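Local atomic coordinates of CS6 fimbrial subunit B, CS6 fimbrial subunit A (Escherichia coli, PDB entry 4B9G), a protein that serves as a subunit of the CS6 colonization factor of enterotoxigenic bacteria, here completed by a fused donor strand from its partner subunit, and probably contributes to host-cell adhesion. Residues A[80-85]-A[111-116]; A[135-140]-A[149-154]; A[22-27]-A[38-43]. All coordinates share one frame; numbering follows the deposited sequence.

How the interactions relate
All three contacts are antiparallel strand pairs of one connected set of strands, yet they differ in place and chemistry. Interaction 1 is the buried one, aromatic and aliphatic on the face of Tyr82 and Ile84, mixed with charge on that of Tyr83 and Arg85. Interactions 2 and 3 are only partly buried, and polar side chains pair directly across them: hydroxyl and amide groups in interaction 2, a water-bridged ion pair in interaction 3. Interactions 1 and 3 lie wholly in the CssB part and meet where strands 37-44 and 108-119 pair, centres about 11 Å apart. Interaction 2 joins CssB to the fused CssA donor strand, which also runs beside strand 21-28. Met43 packs on Phe111, Val136 and Phe138.

Interaction 1. Residues A[80-85]-A[111-116]; sequences MNYYIR and FSAIYT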
loop_
_atom_site.group_PDB
_atom_site.type_symbol
_atom_site.label_atom_id
_atom_site.label_comp_id
_atom_site.label_asym_id
_atom_site.label_seq_id
_atom_site.Cartn_x
_atom_site.Cartn_y
_atom_site.Cartn_z
ATOM N N MET A 80 10.784 8.083 0.365
ATOM C CA MET A 80 10.885 6.795 1.045
ATOM C C MET A 80 10.345 5.712 0.125
ATOM O O MET A 80 9.230 5.826 -0.376
ATOM C CB MET A 80 10.059 6.824 2.332
ATOM C CG MET A 80 10.480 7.909 3.307
ATOM S SD MET A 80 9.389 7.892 4.731
ATOM C CE MET A 80 10.107 9.202 5.730
ATOM N N ASN A 81 11.116 4.645 -0.048
ATOM C CA ASN A 81 10.695 3.473 -0.790
ATOM C C ASN A 81 10.027 2.448 0.128
ATOM O O ASN A 81 10.455 2.271 1.272
ATOM C CB ASN A 81 11.904 2.797 -1.431
ATOM C CG ASN A 81 12.603 3.661 -2.441
ATOM O OD1 ASN A 81 11.981 4.423 -3.152
ATOM N ND2 ASN A 81 13.918 3.536 -2.504
ATOM N N TYR A 82 9.012 1.741 -0.373
ATOM C CA TYR A 82 8.322 0.757 0.447
ATOM C C TYR A 82 7.632 -0.292 -0.413
ATOM O O TYR A 82 7.396 -0.071 -1.595
ATOM C CB TYR A 82 7.290 1.424 1.371
ATOM C CG TYR A 82 6.064 1.946 0.662
ATOM C CD1 TYR A 82 6.041 3.203 0.065
ATOM C CD2 TYR A 82 4.908 1.177 0.596
ATOM C CE1 TYR A 82 4.906 3.672 -0.572
ATOM C CE2 TYR A 82 3.761 1.647 -0.023
ATOM C CZ TYR A 82 3.759 2.893 -0.602
ATOM O OH TYR A 82 2.587 3.361 -1.179
ATOM N N TYR A 83 7.263 -1.409 0.215
ATOM C CA TYR A 83 6.404 -2.405 -0.412
ATOM C C TYR A 83 5.234 -2.730 0.528
ATOM O O TYR A 83 5.269 -2.431 1.734
ATOM C CB TYR A 83 7.158 -3.698 -0.761
ATOM C CG TYR A 83 7.696 -4.452 0.411
ATOM C CD1 TYR A 83 6.929 -5.399 1.072
ATOM C CD2 TYR A 83 8.985 -4.192 0.874
ATOM C CE1 TYR A 83 7.459 -6.085 2.162
ATOM C CE2 TYR A 83 9.516 -4.867 1.946
ATOM C CZ TYR A 83 8.756 -5.806 2.590
ATOM O OH TYR A 83 9.274 -6.517 3.647
ATOM N N ILE A 84 4.202 -3.364 -0.020
ATOM C CA ILE A 84 3.022 -3.762 0.745
ATOM C C ILE A 84 3.118 -5.230 1.197
ATOM O O ILE A 84 3.343 -6.137 0.377
ATOM C CB ILE A 84 1.732 -3.566 -0.115
ATOM C CG1 ILE A 84 1.516 -2.074 -0.394
ATOM C CG2 ILE A 84 0.520 -4.218 0.548
ATOM C CD1 ILE A 84 1.043 -1.236 0.791
ATOM N N ARG A 85 2.932 -5.456 2.497
ATOM C CA ARG A 85 2.904 -6.774 3.128
ATOM C C ARG A 85 1.480 -7.029 3.647
ATOM O O ARG A 85 0.879 -6.138 4.268
ATOM C CB ARG A 85 3.889 -6.793 4.303
ATOM C CG ARG A 85 4.035 -8.142 4.967
ATOM C CD ARG A 85 5.038 -8.129 6.116
ATOM N NE ARG A 85 4.501 -7.406 7.264
ATOM C CZ ARG A 85 5.222 -6.722 8.151
ATOM N NH1 ARG A 85 6.538 -6.640 8.065
ATOM N NH2 ARG A 85 4.599 -6.092 9.127
ATOM N N PHE A 111 -2.993 -4.749 5.804
ATOM C CA PHE A 111 -1.731 -4.665 5.085
ATOM C C PHE A 111 -0.889 -3.564 5.718
ATOM O O PHE A 111 -1.428 -2.646 6.366
ATOM C CB PHE A 111 -1.943 -4.335 3.595
ATOM C CG PHE A 111 -2.852 -5.300 2.858
ATOM C CD1 PHE A 111 -4.235 -5.173 2.928
ATOM C CD2 PHE A 111 -2.317 -6.319 2.064
ATOM C CE1 PHE A 111 -5.055 -6.039 2.252
ATOM C CE2 PHE A 111 -3.145 -7.198 1.374
ATOM C CZ PHE A 111 -4.512 -7.055 1.458
ATOM N N SER A 112 0.399 -3.570 5.561
ATOM C CA SER A 112 1.369 -2.657 6.000
ATOM C C SER A 112 2.294 -2.206 4.855
ATOM O O SER A 112 2.703 -3.030 4.033
ATOM C CB SER A 112 2.131 -3.184 7.206
ATOM O OG SER A 112 2.697 -4.315 6.815
ATOM N N ALA A 113 2.637 -0.921 4.835
ATOM C CA ALA A 113 3.675 -0.368 3.967
ATOM C C ALA A 113 5.002 -0.441 4.700
ATOM O O ALA A 113 5.154 0.171 5.766
ATOM C CB ALA A 113 3.337 1.090 3.629
ATOM N N ILE A 114 5.942 -1.197 4.149
ATOM C CA ILE A 114 7.199 -1.529 4.816
ATOM C C ILE A 114 8.377 -0.796 4.161
ATOM O O ILE A 114 8.642 -0.974 2.969
ATOM C CB ILE A 114 7.459 -3.052 4.766
ATOM C CG1 ILE A 114 6.268 -3.818 5.366
ATOM C CG2 ILE A 114 8.768 -3.395 5.462
ATOM C CD1 ILE A 114 5.929 -3.417 6.772
ATOM N N TYR A 115 9.065 0.029 4.947
ATOM C CA TYR A 115 10.191 0.834 4.474
ATOM C C TYR A 115 11.359 -0.038 4.034
ATOM O O TYR A 115 11.795 -0.944 4.770
ATOM C CB TYR A 115 10.625 1.763 5.607
ATOM C CG TYR A 115 11.766 2.679 5.256
ATOM C CD1 TYR A 115 11.556 3.881 4.575
ATOM C CD2 TYR A 115 13.076 2.351 5.594
ATOM C CE1 TYR A 115 12.603 4.721 4.246
ATOM C CE2 TYR A 115 14.144 3.206 5.272
ATOM C CZ TYR A 115 13.893 4.396 4.605
ATOM O OH TYR A 115 14.939 5.214 4.260
ATOM N N THR A 116 11.899 0.274 2.857
ATOM C CA THR A 116 13.028 -0.477 2.308
ATOM C C THR A 116 14.249 0.369 1.971
ATOM O O THR A 116 15.266 -0.177 1.553
ATOM C CB THR A 116 12.658 -1.195 1.010
ATOM O OG1 THR A 116 12.276 -0.232 0.019
ATOM C CG2 THR A 116 11.565 -2.134 1.226
HETATM O O HOH W 1 15.692 1.366 -1.536
#
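Backbone bonds draw 80-85 and 111-116 together. Tyr83 and Ile114 exchange a pair: the N-H of Ile114 runs nearly along the C=O axis to Tyr83 O (2.8 Å), while the return bond from Tyr83 N to Ile114 O is longer at 3.1 Å but sits on a lone pair. Arg85 and Ser112 form the next reciprocal pair, and Thr116 N reaches Asn81 O from above the carbonyl plane.

The face bearing Tyr83 and Arg85 is layered around Ile114. Tyr83 has CG in the crowded position between N and the carbonyl carbon (chi1 64°), which lays its ring alongside Ile114: Ile114 CB makes a CH-pi contact 3.9 Å from the Tyr83 ring centroid. Thr116 CG2 meets the same ring at its edge, tightly, 3.3 Å from Tyr83 CD2. Arg85 starts extended and bends at chi3 (72°), so its guanidinium turns one face to Ile114 CD1, 3.5 Å from Arg85 NH1.

Across the sheet, Ala113 CB nudges the Tyr82 ring obliquely, 3.4 Å from CD2. Ile84 CG2 lies 3.8 Å from Phe111 CD2, and Met80 CB comes up in the plane of the Tyr115 ring, at its edge.

A second shell fixes the polar ends. Asp87 receives Arg85 NE in a salt bridge through OD1 and bonds Ser112 OG through OD2, clamping both neighbours from one carboxylate. The Tyr82 and Tyr39 hydroxyls are hydrogen-bonded, the two rings meet edge-to-face, and Tyr115 OH pairs with Tyr125 OH. Water 1 accepts from Asn81 ND2 and donates only weakly to Thr116 O, a loose bridge between the strands. With its strand directions 145° apart, this is a strongly twisted antiparallel pair within the CssB part, consistent with the immunoglobulin-like fold of fimbrial subunits.

Interaction 2. Residues A[135-140]-A[149-154]; sequences TVSFYS and IATKNF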
loop_
_atom_site.group_PDB
_atom_site.type_symbol
_atom_site.label_atom_id
_atom_site.label_comp_id
_atom_site.label_asym_id
_atom_site.label_seq_id
_atom_site.Cartn_x
_atom_site.Cartn_y
_atom_site.Cartn_z
ATOM N N THR A 135 -2.997 2.101 -5.099
ATOM C CA THR A 135 -4.063 1.546 -5.921
ATOM C C THR A 135 -4.636 0.310 -5.234
ATOM O O THR A 135 -3.912 -0.634 -4.913
ATOM C CB THR A 135 -3.557 1.120 -7.298
ATOM O OG1 THR A 135 -3.004 2.258 -7.981
ATOM C CG2 THR A 135 -4.676 0.471 -8.112
ATOM N N VAL A 136 -5.955 0.323 -5.017
ATOM C CA VAL A 136 -6.691 -0.867 -4.610
ATOM C C VAL A 136 -7.752 -1.116 -5.669
ATOM O O VAL A 136 -8.468 -0.198 -6.084
ATOM C CB VAL A 136 -7.352 -0.716 -3.220
ATOM C CG1 VAL A 136 -8.090 -1.994 -2.825
ATOM C CG2 VAL A 136 -6.325 -0.318 -2.156
ATOM N N SER A 137 -7.824 -2.358 -6.141
ATOM C CA SER A 137 -8.814 -2.758 -7.130
ATOM C C SER A 137 -9.528 -4.022 -6.657
ATOM O O SER A 137 -8.919 -4.909 -6.057
ATOM C CB SER A 137 -8.180 -3.015 -8.496
ATOM O OG SER A 137 -7.443 -1.876 -8.911
ATOM N N PHE A 138 -10.834 -4.071 -6.934
ATOM C CA PHE A 138 -11.696 -5.201 -6.621
ATOM C C PHE A 138 -12.139 -5.868 -7.930
ATOM O O PHE A 138 -12.440 -5.182 -8.913
ATOM C CB PHE A 138 -12.953 -4.737 -5.880
ATOM C CG PHE A 138 -12.729 -4.264 -4.452
ATOM C CD1 PHE A 138 -11.554 -4.498 -3.755
ATOM C CD2 PHE A 138 -13.756 -3.616 -3.791
ATOM C CE1 PHE A 138 -11.416 -4.087 -2.422
ATOM C CE2 PHE A 138 -13.632 -3.226 -2.471
ATOM C CZ PHE A 138 -12.461 -3.463 -1.785
ATOM N N TYR A 139 -12.226 -7.198 -7.915
ATOM C CA TYR A 139 -12.559 -8.007 -9.087
ATOM C C TYR A 139 -13.654 -9.006 -8.752
ATOM O O TYR A 139 -13.758 -9.489 -7.613
ATOM C CB TYR A 139 -11.348 -8.820 -9.572
ATOM C CG TYR A 139 -10.176 -7.955 -9.941
ATOM C CD1 TYR A 139 -9.314 -7.483 -8.954
ATOM C CD2 TYR A 139 -9.928 -7.580 -11.259
ATOM C CE1 TYR A 139 -8.255 -6.663 -9.259
ATOM C CE2 TYR A 139 -8.847 -6.748 -11.570
ATOM C CZ TYR A 139 -8.020 -6.290 -10.556
ATOM O OH TYR A 139 -6.941 -5.473 -10.809
ATOM N N SER A 140 -14.427 -9.367 -9.767
ATOM C CA SER A 140 -15.280 -10.541 -9.706
ATOM C C SER A 140 -14.671 -11.592 -10.642
ATOM O O SER A 140 -14.059 -11.237 -11.635
ATOM C CB SER A 140 -16.666 -10.180 -10.204
ATOM O OG SER A 140 -16.596 -9.848 -11.575
ATOM N N ILE A 149 -14.121 -4.626 -11.130
ATOM C CA ILE A 149 -15.397 -3.993 -10.838
ATOM C C ILE A 149 -15.307 -2.670 -10.060
ATOM O O ILE A 149 -16.274 -1.899 -10.065
ATOM C CB ILE A 149 -16.411 -4.982 -10.197
ATOM C CG1 ILE A 149 -15.886 -5.515 -8.863
ATOM C CG2 ILE A 149 -16.711 -6.129 -11.159
ATOM C CD1 ILE A 149 -16.778 -6.555 -8.190
ATOM N N ALA A 150 -14.155 -2.374 -9.456
ATOM C CA ALA A 150 -13.947 -1.080 -8.816
ATOM C C ALA A 150 -12.452 -0.867 -8.636
ATOM O O ALA A 150 -11.694 -1.820 -8.433
ATOM C CB ALA A 150 -14.671 -1.014 -7.468
ATOM N N THR A 151 -12.016 0.388 -8.695
ATOM C CA THR A 151 -10.632 0.731 -8.395
ATOM C C THR A 151 -10.555 2.155 -7.860
ATOM O O THR A 151 -11.391 3.001 -8.206
ATOM C CB THR A 151 -9.707 0.529 -9.641
ATOM O OG1 THR A 151 -8.336 0.675 -9.250
ATOM C CG2 THR A 151 -10.025 1.500 -10.748
ATOM N N LYS A 152 -9.623 2.473 -7.032
ATOM C CA LYS A 152 -9.370 3.752 -6.436
ATOM C C LYS A 152 -7.889 3.881 -6.093
ATOM O O LYS A 152 -7.266 2.935 -5.613
ATOM C CB LYS A 152 -10.211 3.974 -5.195
ATOM C CG LYS A 152 -10.054 5.208 -4.363
ATOM C CD LYS A 152 -10.579 6.431 -4.875
ATOM C CE LYS A 152 -10.771 7.568 -3.888
ATOM N NZ LYS A 152 -9.610 7.742 -3.254
ATOM N N ASN A 153 -7.343 5.053 -6.386
ATOM C CA ASN A 153 -6.028 5.439 -5.915
ATOM C C ASN A 153 -6.175 6.254 -4.624
ATOM O O ASN A 153 -6.505 7.431 -4.666
ATOM C CB ASN A 153 -5.256 6.214 -6.984
ATOM C CG ASN A 153 -4.941 5.367 -8.211
ATOM O OD1 ASN A 153 -5.005 4.143 -8.166
ATOM N ND2 ASN A 153 -4.612 6.027 -9.319
ATOM N N PHE A 154 -5.979 5.608 -3.481
ATOM C CA PHE A 154 -6.150 6.252 -2.179
ATOM C C PHE A 154 -4.929 7.091 -1.811
ATOM O O PHE A 154 -3.801 6.585 -1.842
ATOM C CB PHE A 154 -6.345 5.198 -1.077
ATOM C CG PHE A 154 -7.678 4.513 -1.107
ATOM C CD1 PHE A 154 -8.774 5.028 -0.414
ATOM C CD2 PHE A 154 -7.836 3.331 -1.803
ATOM C CE1 PHE A 154 -9.996 4.376 -0.436
ATOM C CE2 PHE A 154 -9.075 2.688 -1.836
ATOM C CZ PHE A 154 -10.146 3.204 -1.145
#
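Donor-strand complementation is what this pair records: 135-140 belongs to the last strand of CssB, 149-154 to the CssA strand joined to it in an engineered fusion, so the hairpin linking them is a product of the construct. The directions are 177° apart, almost perfectly antiparallel. Val136 N gives a straight bond to Lys152 O (3.0 Å), and Lys152 N returns one to Val136 O.

Ile149 and Ala150 both face Phe138, a classic beta bulge: the Phe138 carbonyl takes the N-H of Ile149 at 2.8 Å (Ile149 N to Phe138 O) and a weak second bond from Ala150 N, while Phe138 N donates to Ala150 O. In fimbrial subunits of this kind the added strand fills the place of the missing seventh strand of an immunoglobulin-like fold; here it also runs parallel to strand 21-28.

On the face of Ser137, side chains bond directly. Ser137 OG and Thr151 OG1 stand only 2.7 Å apart, hydroxyl to hydroxyl, with Thr151 OG1 anti to its backbone N (chi1 -171°). Alongside, Thr135 OG1 donates to Asn153 OD1 (2.8 Å) from well above the amide plane; Thr57 OG1 is a further partner of that threonine hydroxyl. On the other face Val136 CG2 approaches the Phe154 ring obliquely, 4.0 Å from CD2, and Lys152 CG lies over the centre of one face of this ring.

Interaction 3. Residues A[22-27]-A[38-43]; sequences RIIPVN and LYTVEM
Strands 21-28 and 37-44 form a beta hairpin of the CssB part, and 22-27 with 38-43 is its paired body, an element of the immunoglobulin-like fold expected for fimbrial subunits. The segment directions lie 160° apart.

Backbone hydrogen bonds come first. Arg22 and Glu42 form a reciprocal pair, both bonds 2.9 Å between N of one and O of the other, Arg22 N pointing nearly along the Glu42 C=O axis. Ile24 and Thr40 do the same, but each N-H there arrives from above the acceptor's carbonyl plane. Pro25 falls at a non-hydrogen-bonded pair with Tyr39, where lacking an N-H costs this ladder nothing, and Val26 N continues the alternation to Leu38 O at 3.0 Å. Thr158, in the CssA strand joined on by the engineered fusion, bonds Val26 O through its hydroxyl.

Apolar packing divides between two faces. On one, Ile23 lies beside its neighbours pointing the same way: its CD1 touches Val41 CG2 at 4.0 Å, and its CG2 approaches the Tyr39 ring obliquely. Val41 CG2 also meets the edge of that ring, in its plane. Strand 145-160 adds Val156 against Ile23 and Tyr39 from the side of the CssA donor. On the other face, Thr40 has CG2 in the crowded position, OG1 beside the backbone N (chi1 -67°), so the methyl presses on Ile24 CB at 3.5 Å.

Charge completes that second face. The Arg22 guanidinium and Glu42 carboxylate are turned 76° apart, and the salt bridge from Arg22 NH2 to Glu42 OE1 is long, 3.8 Å. Ile24 CD1 lies over one face of the guanidinium. Water 2, in the guanidinium plane at its edge, bridges the two charged groups, accepting from Arg22 NE and donating to Glu42 OE1 over a short 2.6 Å.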
loop_
_atom_site.group_PDB
_atom_site.type_symbol
_atom_site.label_atom_id
_atom_site.label_comp_id
_atom_site.label_asym_id
_atom_site.label_seq_id
_atom_site.Cartn_x
_atom_site.Cartn_y
_atom_site.Cartn_z
ATOM N N ARG A 22 -9.705 1.721 4.633
ATOM C CA ARG A 22 -9.184 2.837 5.399
ATOM C C ARG A 22 -7.646 2.756 5.437
ATOM O O ARG A 22 -7.055 1.672 5.485
ATOM C CB ARG A 22 -9.761 2.795 6.831
ATOM C CG ARG A 22 -9.101 3.565 7.902
ATOM C CD ARG A 22 -9.983 3.519 9.111
ATOM N NE ARG A 22 -9.730 2.522 10.157
ATOM C CZ ARG A 22 -9.088 2.775 11.293
ATOM N NH1 ARG A 22 -8.517 3.952 11.518
ATOM N NH2 ARG A 22 -9.037 1.833 12.224
ATOM N N ILE A 23 -7.013 3.926 5.464
ATOM C CA ILE A 23 -5.570 4.103 5.568
ATOM C C ILE A 23 -5.253 4.722 6.934
ATOM O O ILE A 23 -5.948 5.650 7.384
ATOM C CB ILE A 23 -5.062 5.072 4.498
ATOM C CG1 ILE A 23 -5.569 4.692 3.100
ATOM C CG2 ILE A 23 -3.533 5.208 4.607
ATOM C CD1 ILE A 23 -5.113 3.345 2.601
ATOM N N ILE A 24 -4.210 4.205 7.588
ATOM C CA ILE A 24 -3.775 4.682 8.903
ATOM C C ILE A 24 -2.287 5.050 8.829
ATOM O O ILE A 24 -1.420 4.170 8.836
ATOM C CB ILE A 24 -3.985 3.625 10.018
ATOM C CG1 ILE A 24 -5.372 2.981 9.941
ATOM C CG2 ILE A 24 -3.754 4.270 11.378
ATOM C CD1 ILE A 24 -5.622 1.898 10.978
ATOM N N PRO A 25 -1.955 6.350 8.707
ATOM C CA PRO A 25 -0.534 6.749 8.702
ATOM C C PRO A 25 0.161 6.431 10.013
ATOM O O PRO A 25 -0.475 6.476 11.065
ATOM C CB PRO A 25 -0.594 8.272 8.480
ATOM C CG PRO A 25 -1.921 8.460 7.765
ATOM C CD PRO A 25 -2.847 7.497 8.433
ATOM N N VAL A 26 1.461 6.152 9.932
ATOM C CA VAL A 26 2.324 6.064 11.100
ATOM C C VAL A 26 3.152 7.341 11.164
ATOM O O VAL A 26 3.647 7.854 10.148
ATOM C CB VAL A 26 3.229 4.811 11.067
ATOM C CG1 VAL A 26 4.128 4.730 12.300
ATOM C CG2 VAL A 26 2.376 3.544 10.961
ATOM N N ASN A 27 3.259 7.862 12.374
ATOM C CA ASN A 27 3.962 9.099 12.623
ATOM C C ASN A 27 5.235 8.781 13.400
ATOM O O ASN A 27 5.204 8.046 14.393
ATOM C CB ASN A 27 3.022 10.080 13.340
ATOM C CG ASN A 27 1.723 10.268 12.558
ATOM O OD1 ASN A 27 1.744 10.770 11.425
ATOM N ND2 ASN A 27 0.608 9.779 13.115
ATOM N N LEU A 38 5.229 2.310 7.572
ATOM C CA LEU A 38 4.988 3.716 7.241
ATOM C C LEU A 38 3.506 4.089 7.334
ATOM O O LEU A 38 3.173 5.227 7.706
ATOM C CB LEU A 38 5.524 4.025 5.863
ATOM C CG LEU A 38 7.015 3.744 5.661
ATOM C CD1 LEU A 38 7.441 4.109 4.229
ATOM C CD2 LEU A 38 7.885 4.459 6.695
ATOM N N TYR A 39 2.639 3.157 6.965
ATOM C CA TYR A 39 1.196 3.282 7.106
ATOM C C TYR A 39 0.620 1.871 7.077
ATOM O O TYR A 39 1.305 0.925 6.662
ATOM C CB TYR A 39 0.574 4.203 6.043
ATOM C CG TYR A 39 0.623 3.738 4.603
ATOM C CD1 TYR A 39 -0.322 2.859 4.103
ATOM C CD2 TYR A 39 1.595 4.208 3.732
ATOM C CE1 TYR A 39 -0.318 2.475 2.759
ATOM C CE2 TYR A 39 1.620 3.828 2.388
ATOM C CZ TYR A 39 0.648 2.970 1.901
ATOM O OH TYR A 39 0.601 2.583 0.583
ATOM N N THR A 40 -0.629 1.741 7.497
ATOM C CA THR A 40 -1.326 0.459 7.390
ATOM C C THR A 40 -2.647 0.687 6.642
ATOM O O THR A 40 -3.119 1.834 6.458
ATOM C CB THR A 40 -1.495 -0.163 8.728
ATOM O OG1 THR A 40 -0.296 -0.588 9.359
ATOM C CG2 THR A 40 -2.393 0.512 9.539
ATOM N N VAL A 41 -3.209 -0.416 6.176
ATOM C CA VAL A 41 -4.426 -0.442 5.373
ATOM C C VAL A 41 -5.343 -1.501 5.976
ATOM O O VAL A 41 -4.895 -2.628 6.261
ATOM C CB VAL A 41 -4.119 -0.836 3.914
ATOM C CG1 VAL A 41 -5.390 -0.786 3.059
ATOM C CG2 VAL A 41 -3.015 0.040 3.334
ATOM N N GLU A 42 -6.617 -1.162 6.166
ATOM C CA GLU A 42 -7.614 -2.115 6.660
ATOM C C GLU A 42 -8.796 -2.109 5.714
ATOM O O GLU A 42 -9.226 -1.048 5.256
ATOM C CB GLU A 42 -8.035 -1.788 8.102
ATOM C CG GLU A 42 -6.822 -1.701 9.044
ATOM C CD GLU A 42 -7.147 -1.783 10.528
ATOM O OE1 GLU A 42 -8.313 -1.632 10.916
ATOM O OE2 GLU A 42 -6.216 -1.982 11.324
ATOM N N MET A 43 -9.331 -3.287 5.406
ATOM C CA MET A 43 -10.497 -3.388 4.529
ATOM C C MET A 43 -11.342 -4.604 4.866
ATOM O O MET A 43 -10.848 -5.603 5.345
ATOM C CB MET A 43 -10.104 -3.443 3.057
ATOM C CG MET A 43 -9.339 -4.712 2.652
ATOM S SD MET A 43 -8.808 -4.780 0.879
ATOM C CE MET A 43 -7.537 -3.519 0.798
HETATM O O HOH W 2 -10.365 -0.266 10.206
#